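Local coordinates for DNA mismatch repair protein MutL (Aquifex aeolicus VF5, PDB 6LZJ) that probably couples ATP binding and hydrolysis in its GHKL-type ATPase region to the repair of mismatched DNA, at residues L46-D51 against E136-D141; N52-H57 against R106-K111; E14-V19 against G42-I47; V235-R240 against A265-F270. All coordinates share one frame; numbering follows the deposited sequence.

Contact 1 (L46-D51 against E136-D141). With ACP (phosphomethylphosphonic acid adenylate ester), chain C.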
# COMPACT_ATOMS: atom_id res chain seq x y z
N LEU A 46 14.00 -5.44 8.03
CA LEU A 46 14.08 -4.69 6.77
C LEU A 46 12.71 -4.40 6.17
O LEU A 46 11.85 -5.27 6.08
CB LEU A 46 14.89 -5.46 5.74
CG LEU A 46 14.82 -4.90 4.31
CD1 LEU A 46 15.54 -3.62 4.22
CD2 LEU A 46 15.44 -5.90 3.36
N ILE A 47 12.55 -3.19 5.65
CA ILE A 47 11.46 -2.85 4.75
C ILE A 47 12.11 -2.34 3.48
O ILE A 47 12.86 -1.36 3.54
CB ILE A 47 10.56 -1.76 5.36
CG1 ILE A 47 9.98 -2.19 6.72
CG2 ILE A 47 9.48 -1.29 4.35
CD1 ILE A 47 9.62 -0.95 7.56
N ARG A 48 11.82 -2.98 2.35
CA ARG A 48 12.30 -2.49 1.06
C ARG A 48 11.12 -2.25 0.12
O ARG A 48 10.25 -3.13 -0.04
CB ARG A 48 13.32 -3.48 0.45
CG ARG A 48 13.92 -3.01 -0.86
CD ARG A 48 14.94 -4.00 -1.43
NE ARG A 48 14.39 -5.36 -1.48
CZ ARG A 48 13.72 -5.85 -2.52
NH1 ARG A 48 13.53 -5.10 -3.60
NH2 ARG A 48 13.24 -7.08 -2.49
N VAL A 49 11.11 -1.08 -0.53
CA VAL A 49 10.12 -0.79 -1.56
C VAL A 49 10.80 -0.32 -2.84
O VAL A 49 11.55 0.67 -2.84
CB VAL A 49 9.10 0.25 -1.10
CG1 VAL A 49 8.15 0.65 -2.28
CG2 VAL A 49 8.34 -0.31 0.06
N LYS A 50 10.50 -1.02 -3.93
CA LYS A 50 11.13 -0.79 -5.22
C LYS A 50 10.07 -0.50 -6.24
O LYS A 50 9.04 -1.20 -6.31
CB LYS A 50 11.94 -1.99 -5.67
CG LYS A 50 12.57 -1.88 -7.06
CD LYS A 50 13.13 -3.27 -7.35
CE LYS A 50 14.05 -3.37 -8.59
NZ LYS A 50 13.22 -3.44 -9.82
N ASP A 51 10.32 0.51 -7.03
CA ASP A 51 9.34 0.85 -8.04
C ASP A 51 10.04 1.18 -9.34
O ASP A 51 11.26 1.44 -9.41
CB ASP A 51 8.42 2.03 -7.56
CG ASP A 51 9.14 3.35 -7.45
OD1 ASP A 51 9.69 3.81 -8.47
OD2 ASP A 51 9.13 3.93 -6.35
N GLU A 136 14.39 2.84 -5.19
CA GLU A 136 14.35 1.73 -4.26
C GLU A 136 14.75 2.26 -2.88
O GLU A 136 15.79 2.89 -2.74
CB GLU A 136 15.29 0.62 -4.71
CG GLU A 136 15.26 -0.59 -3.75
CD GLU A 136 15.99 -1.77 -4.39
OE1 GLU A 136 15.38 -2.83 -4.49
OE2 GLU A 136 17.12 -1.54 -4.87
N VAL A 137 13.89 2.04 -1.89
CA VAL A 137 14.14 2.53 -0.54
C VAL A 137 14.25 1.33 0.40
O VAL A 137 13.44 0.40 0.33
CB VAL A 137 13.01 3.47 -0.08
CG1 VAL A 137 13.37 4.11 1.27
CG2 VAL A 137 12.74 4.53 -1.18
N GLU A 138 15.26 1.37 1.29
CA GLU A 138 15.53 0.29 2.23
C GLU A 138 15.60 0.88 3.63
O GLU A 138 16.40 1.79 3.90
CB GLU A 138 16.85 -0.42 1.90
CG GLU A 138 16.76 -1.08 0.55
CD GLU A 138 17.99 -1.89 0.18
OE1 GLU A 138 18.87 -2.14 1.05
OE2 GLU A 138 18.05 -2.27 -1.00
N VAL A 139 14.73 0.38 4.50
CA VAL A 139 14.57 0.91 5.84
C VAL A 139 14.90 -0.23 6.79
O VAL A 139 14.17 -1.23 6.84
CB VAL A 139 13.15 1.42 6.08
CG1 VAL A 139 13.01 1.95 7.51
CG2 VAL A 139 12.83 2.55 5.11
N ARG A 140 16.03 -0.12 7.50
CA ARG A 140 16.51 -1.20 8.34
C ARG A 140 16.51 -0.78 9.79
O ARG A 140 16.74 0.39 10.13
CB ARG A 140 17.95 -1.64 7.96
CG ARG A 140 18.00 -2.40 6.66
CD ARG A 140 19.38 -3.01 6.48
NE ARG A 140 19.35 -3.98 5.37
CZ ARG A 140 19.06 -5.28 5.51
NH1 ARG A 140 18.77 -5.79 6.71
NH2 ARG A 140 19.04 -6.07 4.44
N ASP A 141 16.27 -1.79 10.64
CA ASP A 141 16.39 -1.68 12.09
C ASP A 141 15.54 -0.55 12.62
O ASP A 141 16.02 0.32 13.33
CB ASP A 141 17.86 -1.53 12.50
CG ASP A 141 18.67 -2.79 12.21
OD1 ASP A 141 18.05 -3.87 12.03
OD2 ASP A 141 19.92 -2.71 12.14
PG ACP C . 3.65 13.38 1.93
O1G ACP C . 4.33 12.07 1.77
O2G ACP C . 3.82 13.91 3.44
O3G ACP C . 2.09 13.35 1.46
PB ACP C . 5.77 13.90 -0.06
O1B ACP C . 5.37 12.70 -0.82
O2B ACP C . 6.02 15.11 -1.09
C3B ACP C . 4.43 14.62 0.89
PA ACP C . 8.00 12.50 0.99
O1A ACP C . 7.07 11.30 1.06
O2A ACP C . 8.91 12.74 2.16
O3A ACP C . 7.07 13.83 0.86
O5' ACP C . 8.78 12.45 -0.41
C5' ACP C . 9.48 13.66 -0.71
C4' ACP C . 9.68 13.77 -2.20
O4' ACP C . 10.54 12.71 -2.64
C3' ACP C . 8.43 13.58 -3.03
O3' ACP C . 7.71 14.82 -3.18
C2' ACP C . 8.97 13.11 -4.35
O2' ACP C . 9.39 14.28 -5.09
C1' ACP C . 10.25 12.38 -3.97
N9 ACP C . 10.03 10.92 -3.96
C8 ACP C . 10.00 10.16 -2.85
N7 ACP C . 9.83 8.87 -3.18
C5 ACP C . 9.79 8.80 -4.51
C6 ACP C . 9.66 7.73 -5.50
N6 ACP C . 9.50 6.43 -5.09
N1 ACP C . 9.67 8.07 -6.79
C2 ACP C . 9.83 9.35 -7.20
N3 ACP C . 9.94 10.39 -6.38
C4 ACP C . 9.95 10.16 -5.03

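Contact 2 (N52-H57 against R106-K111). With ACP (phosphomethylphosphonic acid adenylate ester), chain C.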
# COMPACT_ATOMS: atom_id res chain seq x y z
N ASN A 52 9.23 1.17 -10.39
CA ASN A 52 9.66 1.54 -11.73
C ASN A 52 9.15 2.91 -12.17
O ASN A 52 8.91 3.11 -13.36
CB ASN A 52 9.30 0.46 -12.75
CG ASN A 52 7.83 0.32 -12.93
OD1 ASN A 52 7.06 0.86 -12.15
ND2 ASN A 52 7.43 -0.39 -13.99
N GLY A 53 8.80 3.80 -11.23
CA GLY A 53 8.40 5.14 -11.61
C GLY A 53 9.53 6.03 -12.12
O GLY A 53 10.65 5.55 -12.36
N THR A 54 9.27 7.33 -12.24
CA THR A 54 10.16 8.22 -12.97
C THR A 54 11.46 8.53 -12.24
O THR A 54 12.34 9.17 -12.83
CB THR A 54 9.43 9.53 -13.29
OG1 THR A 54 8.73 10.00 -12.12
CG2 THR A 54 8.44 9.30 -14.40
N GLY A 55 11.60 8.11 -10.99
CA GLY A 55 12.79 8.38 -10.22
C GLY A 55 12.95 9.82 -9.77
O GLY A 55 12.10 10.69 -9.94
N ILE A 56 14.11 10.05 -9.16
CA ILE A 56 14.48 11.34 -8.59
C ILE A 56 15.78 11.74 -9.26
O ILE A 56 16.70 10.93 -9.36
CB ILE A 56 14.64 11.25 -7.06
CG1 ILE A 56 13.39 10.62 -6.42
CG2 ILE A 56 14.87 12.62 -6.45
CD1 ILE A 56 13.65 9.99 -5.05
N HIS A 57 15.86 13.00 -9.73
CA HIS A 57 17.08 13.49 -10.35
C HIS A 57 18.22 13.48 -9.33
O HIS A 57 17.97 13.70 -8.14
CB HIS A 57 16.89 14.91 -10.90
CG HIS A 57 18.06 15.42 -11.68
ND1 HIS A 57 19.24 15.82 -11.09
CD2 HIS A 57 18.24 15.58 -13.01
CE1 HIS A 57 20.09 16.22 -12.02
NE2 HIS A 57 19.51 16.08 -13.20
N ARG A 106 17.14 6.34 -9.83
CA ARG A 106 17.63 6.70 -11.15
C ARG A 106 16.52 7.43 -11.87
O ARG A 106 15.42 6.88 -12.08
CB ARG A 106 18.12 5.49 -11.93
CG ARG A 106 18.65 5.86 -13.30
CD ARG A 106 18.99 4.59 -14.04
NE ARG A 106 19.02 4.80 -15.47
CZ ARG A 106 19.24 3.81 -16.32
NH1 ARG A 106 19.45 2.60 -15.81
NH2 ARG A 106 19.23 4.01 -17.63
N PHE A 107 16.79 8.67 -12.22
CA PHE A 107 15.84 9.52 -12.90
C PHE A 107 15.68 9.04 -14.34
O PHE A 107 16.64 8.60 -14.98
CB PHE A 107 16.38 10.95 -12.82
CG PHE A 107 15.40 12.03 -13.19
CD1 PHE A 107 14.18 12.14 -12.56
CD2 PHE A 107 15.77 12.98 -14.11
CE1 PHE A 107 13.31 13.16 -12.88
CE2 PHE A 107 14.91 14.01 -14.45
CZ PHE A 107 13.68 14.10 -13.83
N PHE A 108 14.45 9.12 -14.85
CA PHE A 108 14.20 8.64 -16.20
C PHE A 108 15.09 9.32 -17.23
O PHE A 108 15.33 8.73 -18.29
CB PHE A 108 12.73 8.81 -16.55
CG PHE A 108 12.33 10.25 -16.81
CD1 PHE A 108 11.95 11.07 -15.77
CD2 PHE A 108 12.31 10.74 -18.11
CE1 PHE A 108 11.56 12.38 -16.00
CE2 PHE A 108 11.92 12.06 -18.37
CZ PHE A 108 11.56 12.88 -17.31
N GLN A 109 15.65 10.50 -16.94
CA GLN A 109 16.54 11.18 -17.87
C GLN A 109 18.02 10.81 -17.69
O GLN A 109 18.84 11.24 -18.51
CB GLN A 109 16.39 12.71 -17.74
CG GLN A 109 14.97 13.18 -17.94
CD GLN A 109 14.81 14.69 -18.06
OE1 GLN A 109 15.53 15.47 -17.43
NE2 GLN A 109 13.86 15.11 -18.88
N GLU A 110 18.37 10.01 -16.69
CA GLU A 110 19.76 9.73 -16.35
C GLU A 110 20.13 8.28 -16.65
O GLU A 110 19.29 7.38 -16.62
CB GLU A 110 20.03 10.01 -14.87
CG GLU A 110 19.83 11.44 -14.46
CD GLU A 110 20.91 12.37 -14.99
OE1 GLU A 110 20.72 13.60 -14.89
OE2 GLU A 110 21.93 11.87 -15.52
N LYS A 111 21.42 8.06 -16.97
CA LYS A 111 21.90 6.70 -17.18
C LYS A 111 22.24 5.99 -15.87
O LYS A 111 22.18 4.75 -15.81
CB LYS A 111 23.14 6.71 -18.07
CG LYS A 111 22.92 7.34 -19.42
CD LYS A 111 24.16 7.27 -20.26
CE LYS A 111 23.83 7.53 -21.71
NZ LYS A 111 22.70 6.65 -22.14
PG ACP C . 3.65 13.38 1.93
O1G ACP C . 4.33 12.07 1.77
O2G ACP C . 3.82 13.91 3.44
O3G ACP C . 2.09 13.35 1.46
PB ACP C . 5.77 13.90 -0.06
O1B ACP C . 5.37 12.70 -0.82
O2B ACP C . 6.02 15.11 -1.09
C3B ACP C . 4.43 14.62 0.89
PA ACP C . 8.00 12.50 0.99
O1A ACP C . 7.07 11.30 1.06
O2A ACP C . 8.91 12.74 2.16
O3A ACP C . 7.07 13.83 0.86
O5' ACP C . 8.78 12.45 -0.41
C5' ACP C . 9.48 13.66 -0.71
C4' ACP C . 9.68 13.77 -2.20
O4' ACP C . 10.54 12.71 -2.64
C3' ACP C . 8.43 13.58 -3.03
O3' ACP C . 7.71 14.82 -3.18
C2' ACP C . 8.97 13.11 -4.35
O2' ACP C . 9.39 14.28 -5.09
C1' ACP C . 10.25 12.38 -3.97
N9 ACP C . 10.03 10.92 -3.96
C8 ACP C . 10.00 10.16 -2.85
N7 ACP C . 9.83 8.87 -3.18
C5 ACP C . 9.79 8.80 -4.51
C6 ACP C . 9.66 7.73 -5.50
N6 ACP C . 9.50 6.43 -5.09
N1 ACP C . 9.67 8.07 -6.79
C2 ACP C . 9.83 9.35 -7.20
N3 ACP C . 9.94 10.39 -6.38
C4 ACP C . 9.95 10.16 -5.03

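Contact 3 (E14-V19 against G42-I47)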
# COMPACT_ATOMS: atom_id res chain seq x y z
N GLU A 14 4.69 4.83 13.46
CA GLU A 14 4.67 3.99 14.65
C GLU A 14 5.08 2.54 14.44
O GLU A 14 5.36 1.85 15.42
CB GLU A 14 3.26 4.03 15.24
CG GLU A 14 2.78 5.47 15.24
CD GLU A 14 1.40 5.63 15.85
OE1 GLU A 14 0.41 5.13 15.27
OE2 GLU A 14 1.33 6.23 16.94
N SER A 15 5.07 2.04 13.22
CA SER A 15 5.34 0.63 13.03
C SER A 15 5.70 0.41 11.57
O SER A 15 5.56 1.33 10.74
CB SER A 15 4.15 -0.25 13.47
OG SER A 15 3.08 -0.21 12.56
N PRO A 16 6.15 -0.79 11.21
CA PRO A 16 6.58 -1.01 9.82
C PRO A 16 5.48 -0.78 8.80
O PRO A 16 5.79 -0.33 7.70
CB PRO A 16 7.07 -2.46 9.83
CG PRO A 16 7.60 -2.63 11.26
CD PRO A 16 6.58 -1.89 12.10
N VAL A 17 4.21 -1.03 9.12
CA VAL A 17 3.19 -0.82 8.10
C VAL A 17 3.08 0.66 7.72
O VAL A 17 2.79 0.99 6.55
CB VAL A 17 1.81 -1.37 8.53
CG1 VAL A 17 1.21 -0.60 9.72
CG2 VAL A 17 0.84 -1.35 7.29
N ASP A 18 3.29 1.56 8.68
CA ASP A 18 3.30 3.00 8.39
C ASP A 18 4.40 3.34 7.39
O ASP A 18 4.23 4.23 6.54
CB ASP A 18 3.52 3.80 9.66
CG ASP A 18 2.38 3.66 10.64
OD1 ASP A 18 1.25 3.36 10.20
OD2 ASP A 18 2.64 3.80 11.85
N VAL A 19 5.56 2.69 7.54
CA VAL A 19 6.66 2.91 6.61
C VAL A 19 6.28 2.45 5.21
O VAL A 19 6.47 3.17 4.22
CB VAL A 19 7.93 2.22 7.11
CG1 VAL A 19 9.04 2.33 6.05
CG2 VAL A 19 8.40 2.84 8.43
N GLY A 42 8.91 -9.02 9.88
CA GLY A 42 7.70 -8.22 9.87
C GLY A 42 7.92 -6.78 9.47
O GLY A 42 7.03 -5.94 9.65
N GLY A 43 9.09 -6.47 8.89
CA GLY A 43 9.48 -5.09 8.68
C GLY A 43 10.32 -4.53 9.80
O GLY A 43 10.82 -3.42 9.69
N LYS A 44 10.50 -5.28 10.89
CA LYS A 44 11.31 -4.74 11.97
C LYS A 44 12.78 -4.74 11.62
O LYS A 44 13.53 -3.88 12.09
CB LYS A 44 11.14 -5.56 13.24
CG LYS A 44 9.78 -5.51 13.84
CD LYS A 44 9.79 -6.47 15.01
CE LYS A 44 8.51 -6.42 15.75
NZ LYS A 44 8.66 -7.12 17.03
N ARG A 45 13.21 -5.73 10.84
CA ARG A 45 14.58 -5.84 10.37
C ARG A 45 14.78 -5.10 9.06
O ARG A 45 15.70 -4.28 8.95
CB ARG A 45 14.99 -7.32 10.27
CG ARG A 45 16.39 -7.48 9.80
CD ARG A 45 17.02 -8.81 10.19
NE ARG A 45 18.43 -8.79 9.78
CZ ARG A 45 19.37 -8.12 10.44
NH1 ARG A 45 20.62 -8.12 9.99
NH2 ARG A 45 19.07 -7.44 11.54
N LEU A 46 14.00 -5.44 8.03
CA LEU A 46 14.08 -4.69 6.77
C LEU A 46 12.71 -4.40 6.17
O LEU A 46 11.85 -5.27 6.08
CB LEU A 46 14.89 -5.46 5.74
CG LEU A 46 14.82 -4.90 4.31
CD1 LEU A 46 15.54 -3.62 4.22
CD2 LEU A 46 15.44 -5.90 3.36
N ILE A 47 12.55 -3.19 5.65
CA ILE A 47 11.46 -2.85 4.75
C ILE A 47 12.11 -2.34 3.48
O ILE A 47 12.86 -1.36 3.54
CB ILE A 47 10.56 -1.76 5.36
CG1 ILE A 47 9.98 -2.19 6.72
CG2 ILE A 47 9.48 -1.29 4.35
CD1 ILE A 47 9.62 -0.95 7.56

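Contact 4 (V235-R240 against A265-F270)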
# COMPACT_ATOMS: atom_id res chain seq x y z
N VAL A 235 -14.55 -0.75 1.91
CA VAL A 235 -15.20 0.47 1.45
C VAL A 235 -14.13 1.44 0.98
O VAL A 235 -13.21 1.79 1.74
CB VAL A 235 -16.07 1.14 2.54
CG1 VAL A 235 -16.72 2.40 1.97
CG2 VAL A 235 -17.13 0.19 3.02
N PHE A 236 -14.28 1.92 -0.24
CA PHE A 236 -13.41 2.93 -0.82
C PHE A 236 -14.31 4.09 -1.26
O PHE A 236 -15.26 3.88 -2.02
CB PHE A 236 -12.64 2.34 -2.01
CG PHE A 236 -11.75 1.19 -1.62
CD1 PHE A 236 -10.51 1.42 -1.04
CD2 PHE A 236 -12.16 -0.13 -1.82
CE1 PHE A 236 -9.70 0.37 -0.66
CE2 PHE A 236 -11.34 -1.19 -1.45
CZ PHE A 236 -10.10 -0.94 -0.87
N ILE A 237 -14.03 5.28 -0.74
CA ILE A 237 -14.78 6.48 -1.10
C ILE A 237 -13.84 7.40 -1.87
O ILE A 237 -12.76 7.76 -1.38
CB ILE A 237 -15.38 7.18 0.12
CG1 ILE A 237 -16.26 6.17 0.88
CG2 ILE A 237 -16.21 8.37 -0.31
CD1 ILE A 237 -17.14 6.77 1.92
N ASN A 238 -14.26 7.76 -3.08
CA ASN A 238 -13.38 8.33 -4.09
C ASN A 238 -12.25 7.33 -4.32
O ASN A 238 -12.52 6.24 -4.83
CB ASN A 238 -12.94 9.73 -3.70
CG ASN A 238 -14.10 10.71 -3.72
OD1 ASN A 238 -15.21 10.39 -3.29
ND2 ASN A 238 -13.87 11.90 -4.27
N LYS A 239 -10.99 7.64 -4.03
CA LYS A 239 -9.97 6.60 -4.17
C LYS A 239 -9.45 6.02 -2.85
O LYS A 239 -8.51 5.22 -2.86
CB LYS A 239 -8.83 7.09 -5.06
CG LYS A 239 -9.21 6.96 -6.53
CD LYS A 239 -8.00 6.84 -7.44
CE LYS A 239 -7.22 5.57 -7.17
NZ LYS A 239 -5.98 5.50 -8.00
N ARG A 240 -10.05 6.38 -1.70
CA ARG A 240 -9.31 6.06 -0.47
C ARG A 240 -10.03 5.02 0.39
O ARG A 240 -11.26 4.99 0.45
CB ARG A 240 -9.12 7.34 0.36
CG ARG A 240 -9.27 8.60 -0.46
CD ARG A 240 -9.05 9.85 0.37
NE ARG A 240 -9.08 11.07 -0.44
CZ ARG A 240 -10.15 11.84 -0.62
NH1 ARG A 240 -11.30 11.53 -0.04
NH2 ARG A 240 -10.07 12.92 -1.37
N ALA A 265 -17.18 3.79 -3.81
CA ALA A 265 -18.12 4.89 -3.78
C ALA A 265 -17.43 6.13 -4.31
O ALA A 265 -16.28 6.41 -3.95
CB ALA A 265 -18.64 5.12 -2.35
N GLU A 266 -18.11 6.86 -5.19
CA GLU A 266 -17.66 8.17 -5.62
C GLU A 266 -18.70 9.21 -5.24
O GLU A 266 -19.90 9.02 -5.50
CB GLU A 266 -17.41 8.22 -7.12
CG GLU A 266 -16.10 8.92 -7.46
CD GLU A 266 -16.12 9.60 -8.81
OE1 GLU A 266 -17.22 10.02 -9.25
OE2 GLU A 266 -15.04 9.71 -9.42
N LEU A 267 -18.25 10.28 -4.61
CA LEU A 267 -19.09 11.38 -4.16
C LEU A 267 -18.40 12.69 -4.52
O LEU A 267 -17.17 12.75 -4.57
CB LEU A 267 -19.32 11.35 -2.64
CG LEU A 267 -19.81 10.12 -1.88
CD1 LEU A 267 -19.87 10.46 -0.40
CD2 LEU A 267 -21.17 9.70 -2.36
N PRO A 268 -19.17 13.75 -4.74
CA PRO A 268 -18.58 15.09 -4.73
C PRO A 268 -18.08 15.41 -3.34
O PRO A 268 -18.40 14.67 -2.39
CB PRO A 268 -19.75 16.01 -5.14
CG PRO A 268 -20.96 15.11 -5.31
CD PRO A 268 -20.64 13.80 -4.68
N PRO A 269 -17.30 16.47 -3.16
CA PRO A 269 -16.78 16.77 -1.81
C PRO A 269 -17.90 17.04 -0.81
O PRO A 269 -18.19 18.20 -0.48
CB PRO A 269 -15.90 18.00 -2.04
CG PRO A 269 -15.42 17.83 -3.44
CD PRO A 269 -16.58 17.23 -4.20
N PHE A 270 -18.54 15.95 -0.38
CA PHE A 270 -19.62 15.89 0.61
C PHE A 270 -19.72 17.10 1.53
O PHE A 270 -20.55 17.98 1.31
CB PHE A 270 -19.49 14.61 1.46
CG PHE A 270 -18.29 14.59 2.40
CD1 PHE A 270 -17.09 15.23 2.08
CD2 PHE A 270 -18.36 13.91 3.61
CE1 PHE A 270 -16.01 15.20 2.94
CE2 PHE A 270 -17.27 13.87 4.47
CZ PHE A 270 -16.10 14.52 4.14

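Contact 1 (L46-D51 against E136-D141)
Antiparallel pairing of L46-D51 with E136-R140 builds the middle of the mixed sheet of this ATPase region; I47-V139 and V49-V137 are the hydrogen-bonded pairs. I47 N gives to V139 O at 2.8 Å, V139 N answers to I47 O at 2.7 Å, and V49 and V137 repeat the exchange. These four branched apolar residues share one face, where I47 and V49 meet helix 16-29 and V137 and V139 meet F101. This layered sheet-and-helix design is the GHKL (Bergerat) fold. The other face carries the charged, partly exposed R48, K50, E136, E138 and R140 together with the buried L46. R48 runs out with CG anti to its own N and then bends at chi3 (51°), which brings NH1 to E136 OE1 at 3.1 Å. NH1 of this salt bridge meets OE1 nearly along its C-O bond, but the planes are 85° apart and OE1 lies out of the guanidinium plane, so one nitrogen grips one oxygen. R48 also pairs with E38 and E36 on the neighbouring strand, while E136 and E138 both reach R104. An alanine in place of R48 would probably leave the cluster of E36, E38 and E136 less well balanced in charge. E138 OE2 lies alongside, 3.6 Å from R48 CD. L46 CD2 lies over one face of the R140 guanidinium, 3.8 Å from R140 NH2, and L46 CD1 touches the aliphatic stem at R140 CG (3.7 Å). D51 OD2 accepts the adenine amino group, N6 of the bound ACP, at 2.8 Å; S27 OG bonds to it too.

Contact 2 (N52-H57 against R106-K111)
Two loops are tied backbone to backbone by F108 N, which donates to T54 O at 2.9 Å. G55 CA adds a CH...O contact to R106 O at 3.6 Å. N52-H57 continues the Asp-x-Gly-x-Gly signature of GHKL ATPases begun by D51, and F107-E110 is a type I turn. G55 has a positive phi (73°), and a side chain there would run into R106 O, so glycine fits on both counts. The F107 ring is the main apolar piece. H57 CB sits over the centre of one face, 4.0 Å from the ring centroid, and the histidine ring turns its edge to that face in an offset edge-to-face pair with planes at 64°. F108 CD1 lies over the opposite face, toward the rim. With CG anti to the backbone N (chi1 -174°), H57 reaches across to F107 while its ND1 accepts E59 N and caps helix 58-61. Were F107 a serine, the H57 side chain would lose its aromatic platform and is likely to turn more freely, weakening its hold as a cap. F108 presents its ring edge to T54 O, and its CD1 lies 3.9 Å from T54 CB. Within the second loop, R106 NE bonds to E110 O at 2.8 Å and NH1 to M131 O, bracing the turn; a long, multiply donating chain suits that task. I56 turns from the second loop, and its branched apolar chain lies over the adenine, CG1 3.5 Å from N3 of ACP.

Contact 3 (E14-V19 against G42-I47)
P16, I47 and V19 bury most of the surface here, and no hydrogen bond crosses between the segments. P16 opens helix 16-29 directly after the N-cap residue S15, a place where the missing N-H of proline costs nothing. Its ring is pressed into the turn before strand 46-51: CB comes within 3.5 Å of G42 O, and CG within 3.6 Å of G43 C. The two glycines let the backbone come this close. G43 (phi 93°) could hardly carry a side chain, since a CB there would fall upon P16 CB and also crowd the preceding carbonyl. G42 O pays a price, as it is buried against the proline with no polar partner in the model. I47 then supplies the second half of the contact. Its CG1 stands anti to the carbonyl carbon (chi1 -58°), and the chain extends from there to drive CD1 into the notch between P16 and V19. That methyl carbon lies 3.7 Å from P16 CB and 3.6 Å from V19 CB, one helical turn apart. V19 CG1 also touches I47 CD1 (3.7 Å) and reaches I47 CG2, so two beta-branched side chains crossing at a slant fill the angle between helix and strand. L142 also packs on P16 and V19, and E159 of helix 156-173 touches P16. Such packing of the first helix on the central sheet is characteristic of the GHKL ATPase fold, in which that helix, further along, also takes part in binding the nucleotide.

Contact 4 (V235-R240 against A265-F270)
A265 is gripped by the neighbouring strand through both its backbone polar atoms: A265 N donates to F236 O at 2.6 Å with a nearly straight bond (169°), and N238 N donates to A265 O, also at 2.6 Å. Flanking I237 in this way is the signature of a parallel bridge, here I237 with A265. The N238 side chain carries the pairing past the end of the strand. An amide suits the place because it can both accept and give: OD1 takes L267 N in a weak bond of 3.3 Å, and ND2 offers a weak one of 3.4 Å to L267 O. The parallel strands 232-237 and 260-266 are joined by a crossover that contains the short strand 240-241 and helix 245-254, within the S5-like region that follows the ATPase part in MutL proteins. N238 is the second residue of the type II' turn from I237 to R240, with the positive phi (57°) that asparagine tolerates better than most residues. On the bridged face the small A265 CB lies 4.1 Å from I237 CG1, while I237 CG2 is 4.2 Å from L267 CD1. F236 turns its ring to Y264 and to L172 and T173 of helix 156-173.

In the fold
Contacts 1 and 2 both reach the bound ACP, one at the adenine amino group and the other over the base; their centres are about 17 Å apart, and contact 2 is nested in the chain loop that contact 1 closes. Contact 3 shares L46 and I47 with contact 1, its centre about 9 Å away. There V139 CG2 packs 3.9 Å from V19 CG1, so strand 134-140 and helix 16-29 touch each other beside I47. The V19 side chain is still about 10 Å from ACP. Contact 4 stands apart in the S5-like region, its centre about 31 Å from that of contact 1 and their nearest atoms about 15 Å apart.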